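Local coordinates for mandelate racemase/muconate lactonizing enzyme family protein (Sulfitobacter sp. NAS-14.1, PDB 3T4W), which probably acts on a carboxylate substrate as a member of the mandelate racemase and muconate lactonizing branch of the enolase superfamily, its precise reaction being unassigned, at residues Leu50-Asp53 with Thr54-Gly58; Ile359-Pro362 with Phe363-Gln366. One frame throughout, in Å; residues are numbered along the deposited sequence.

Interaction 1: Leu50-Asp53 with Thr54-Gly58; sequences LTTD and TGIVG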
# COMPACT_ATOMS: atom_id res chain seq x y z
N LEU A 50 28.72 39.59 -5.98
CA LEU A 50 28.74 39.59 -7.43
C LEU A 50 28.53 40.99 -8.02
O LEU A 50 27.85 41.82 -7.43
CB LEU A 50 27.72 38.59 -8.00
CG LEU A 50 28.06 37.12 -7.72
CD1 LEU A 50 26.97 36.22 -8.27
CD2 LEU A 50 29.41 36.71 -8.28
N THR A 51 29.16 41.22 -9.16
CA THR A 51 29.03 42.48 -9.88
C THR A 51 28.81 42.18 -11.36
O THR A 51 29.50 41.34 -11.94
CB THR A 51 30.30 43.33 -9.72
OG1 THR A 51 30.68 43.38 -8.34
CG2 THR A 51 30.08 44.76 -10.25
N THR A 52 27.85 42.86 -11.97
CA THR A 52 27.58 42.71 -13.40
C THR A 52 28.47 43.64 -14.21
O THR A 52 29.20 44.46 -13.65
CB THR A 52 26.13 43.06 -13.75
OG1 THR A 52 25.95 44.47 -13.61
CG2 THR A 52 25.16 42.31 -12.84
N ASP A 53 28.39 43.53 -15.53
CA ASP A 53 29.17 44.38 -16.42
C ASP A 53 28.70 45.83 -16.36
O ASP A 53 29.45 46.75 -16.69
CB ASP A 53 29.15 43.86 -17.87
CG ASP A 53 27.75 43.60 -18.40
OD1 ASP A 53 26.75 43.80 -17.66
OD2 ASP A 53 27.63 43.19 -19.58
N THR A 54 27.46 46.04 -15.92
CA THR A 54 26.94 47.39 -15.81
C THR A 54 27.22 47.97 -14.43
O THR A 54 26.79 49.08 -14.12
CB THR A 54 25.43 47.46 -16.15
OG1 THR A 54 24.69 46.63 -15.25
CG2 THR A 54 25.18 47.01 -17.58
N GLY A 55 27.93 47.21 -13.60
CA GLY A 55 28.35 47.71 -12.30
C GLY A 55 27.40 47.50 -11.14
O GLY A 55 27.66 47.97 -10.03
N ILE A 56 26.31 46.79 -11.36
CA ILE A 56 25.41 46.46 -10.27
C ILE A 56 26.03 45.39 -9.36
O ILE A 56 26.64 44.43 -9.84
CB ILE A 56 24.02 46.01 -10.79
CG1 ILE A 56 23.50 47.02 -11.82
CG2 ILE A 56 23.03 45.87 -9.64
CD1 ILE A 56 21.98 46.98 -12.01
N VAL A 57 25.89 45.57 -8.05
CA VAL A 57 26.45 44.65 -7.07
C VAL A 57 25.36 43.88 -6.29
O VAL A 57 24.38 44.48 -5.83
CB VAL A 57 27.34 45.37 -6.05
CG1 VAL A 57 27.84 44.40 -4.98
CG2 VAL A 57 28.51 46.04 -6.75
N GLY A 58 25.55 42.57 -6.16
CA GLY A 58 24.68 41.75 -5.34
C GLY A 58 25.47 40.96 -4.31
O GLY A 58 26.61 40.58 -4.53
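T52 reaches across the turn to T54 and I56 through a single hydroxyl. Its CB leaves the backbone beside the turn, 3.9 Å from T54 N, and divides into two branches. The methyl CG2 stays on the strand side, 4.0 Å from I56 O. OG1 sits between the backbone N and the carbonyl carbon (chi1 70°), and this rotation carries it in over the turn. There it shares a hydrogen bond of 3.0 Å with T54 OG1, in which either hydroxyl may be the donor, and it also accepts from I56 N in a longer and more bent bond. With CB of I56 packed against it as well, the hydroxyl ties the turn to I56, just ahead of the returning strand. The backbone beneath is a type I turn from T52 to G55, closed by a bond from G55 N to T52 O. G55 has positive phi (89°), a conformation glycine adopts readily. With its G1 beta bulge at G55, this turn joins strands 45-52 and 57-62, an antiparallel hairpin of the three-stranded sheet in the N-terminal capping domain of the enolase superfamily. Behind the turn, T52 N donates to I56 O at 2.9 Å. L50 and G58 form a hydrogen-bonded pair with reciprocal N-H to O bonds, L50 N to G58 O and G58 N to L50 O. One step toward the turn, T51 and V57 make a non-hydrogen-bonded pair, and V57 CG2 lies 3.8 Å from T51 OG1. L50 turns to the other face, where its side chain packs on A122 and I126 of helix 110-130, while D53 OD1 bonds to K24 N.

Interaction 2: Ile359-Pro362 with Phe363-Gln366; sequences IETP and FHDQ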
# COMPACT_ATOMS: atom_id res chain seq x y z
N ILE A 359 18.48 35.34 14.67
CA ILE A 359 19.64 35.39 15.55
C ILE A 359 20.08 36.83 15.71
O ILE A 359 20.65 37.41 14.78
CB ILE A 359 20.80 34.57 14.97
CG1 ILE A 359 20.33 33.16 14.62
CG2 ILE A 359 21.97 34.55 15.94
CD1 ILE A 359 21.43 32.24 14.15
N GLU A 360 19.81 37.41 16.87
CA GLU A 360 20.17 38.79 17.15
C GLU A 360 21.50 38.89 17.89
O GLU A 360 21.57 38.62 19.08
CB GLU A 360 19.08 39.49 17.97
CG GLU A 360 17.72 39.57 17.28
CD GLU A 360 16.76 40.49 18.00
OE1 GLU A 360 15.77 39.99 18.57
OE2 GLU A 360 16.99 41.72 17.99
N THR A 361 22.54 39.27 17.17
CA THR A 361 23.81 39.61 17.77
C THR A 361 24.23 40.94 17.18
O THR A 361 23.86 41.26 16.06
CB THR A 361 24.90 38.58 17.43
OG1 THR A 361 25.12 38.57 16.02
CG2 THR A 361 24.50 37.18 17.89
N PRO A 362 25.00 41.73 17.95
CA PRO A 362 25.57 42.99 17.44
C PRO A 362 26.23 42.82 16.08
O PRO A 362 26.11 43.70 15.23
CB PRO A 362 26.61 43.34 18.50
CG PRO A 362 26.04 42.78 19.76
CD PRO A 362 25.29 41.52 19.38
N PHE A 363 26.90 41.69 15.86
CA PHE A 363 27.60 41.49 14.58
C PHE A 363 26.65 41.33 13.39
O PHE A 363 26.89 41.90 12.32
CB PHE A 363 28.59 40.33 14.65
CG PHE A 363 29.58 40.34 13.53
CD1 PHE A 363 30.51 41.37 13.41
CD2 PHE A 363 29.59 39.33 12.58
CE1 PHE A 363 31.43 41.38 12.38
CE2 PHE A 363 30.50 39.35 11.54
CZ PHE A 363 31.42 40.37 11.44
N HIS A 364 25.59 40.54 13.57
CA HIS A 364 24.55 40.40 12.55
C HIS A 364 24.03 41.78 12.15
O HIS A 364 24.01 42.14 10.97
CB HIS A 364 23.38 39.58 13.09
CG HIS A 364 23.54 38.11 12.89
ND1 HIS A 364 24.10 37.28 13.85
CD2 HIS A 364 23.20 37.31 11.85
CE1 HIS A 364 24.11 36.04 13.40
NE2 HIS A 364 23.57 36.03 12.19
N ASP A 365 23.63 42.54 13.16
CA ASP A 365 23.04 43.84 12.94
C ASP A 365 23.99 44.76 12.16
O ASP A 365 23.59 45.36 11.16
CB ASP A 365 22.64 44.47 14.28
CG ASP A 365 22.03 45.84 14.11
OD1 ASP A 365 21.01 45.96 13.39
OD2 ASP A 365 22.55 46.80 14.72
N GLN A 366 25.24 44.86 12.60
CA GLN A 366 26.16 45.83 12.01
C GLN A 366 26.70 45.40 10.65
O GLN A 366 27.09 46.22 9.84
CB GLN A 366 27.29 46.19 12.97
CG GLN A 366 28.08 45.02 13.49
CD GLN A 366 28.63 45.27 14.89
OE1 GLN A 366 28.41 46.34 15.48
NE2 GLN A 366 29.33 44.28 15.45
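The N-terminus of helix 362-367, which follows barrel strand 356-358, is capped by T361. Its OG1 accepts from H364 N at 3.2 Å with a nearly straight N-H...O angle of 168°. The same oxygen shares a 2.7 Å hydrogen bond with H364 ND1, whose proton could lie on either partner, so one hydroxyl grips both the backbone and the ring of H364. With chi1 at 63°, the T361 hydroxyl swings in toward the helix start. I359 O lies over one face of the imidazole, 3.5 Å from H364 CG, and I359 CG2 touches H364 CE1 at 3.6 Å. Beyond the segments, H364 NE2 is hydrogen-bonded to A335 O, so both ring nitrogens are engaged and the ring's rotation is fixed. The first helical turn is closed by D365 N to T361 O and by Q366 N to P362 O. P362 takes the first helical position, N1. The carboxylate of D365 reaches S370 OG through a hydrogen bond from OD2. A threonine N-cap followed by proline, with its hydroxyl receiving the N-H three residues on, is a classic helix start.

Overall arrangement
Interactions 1 and 2 are both local, each within one continuous run of chain, and their centres lie about 26 Å apart with no touch. Interaction 1 shapes a hairpin at the periphery of the N-terminal domain, with exposed residues at its turn and L50 and T52 buried against helix 110-130. Interaction 2 lies nearer the centre of the chain, in the C-terminal domain, where buried I359, F363 and H364 contrast with exposed P362. In each, a threonine hydroxyl meets a backbone N-H, but 50-58 relies on cross-strand backbone pairing, whereas 359-366 combines helical bonds with an imidazole. H364 also meets the ring of W45, on the same strand 45-52 that enters interaction 1.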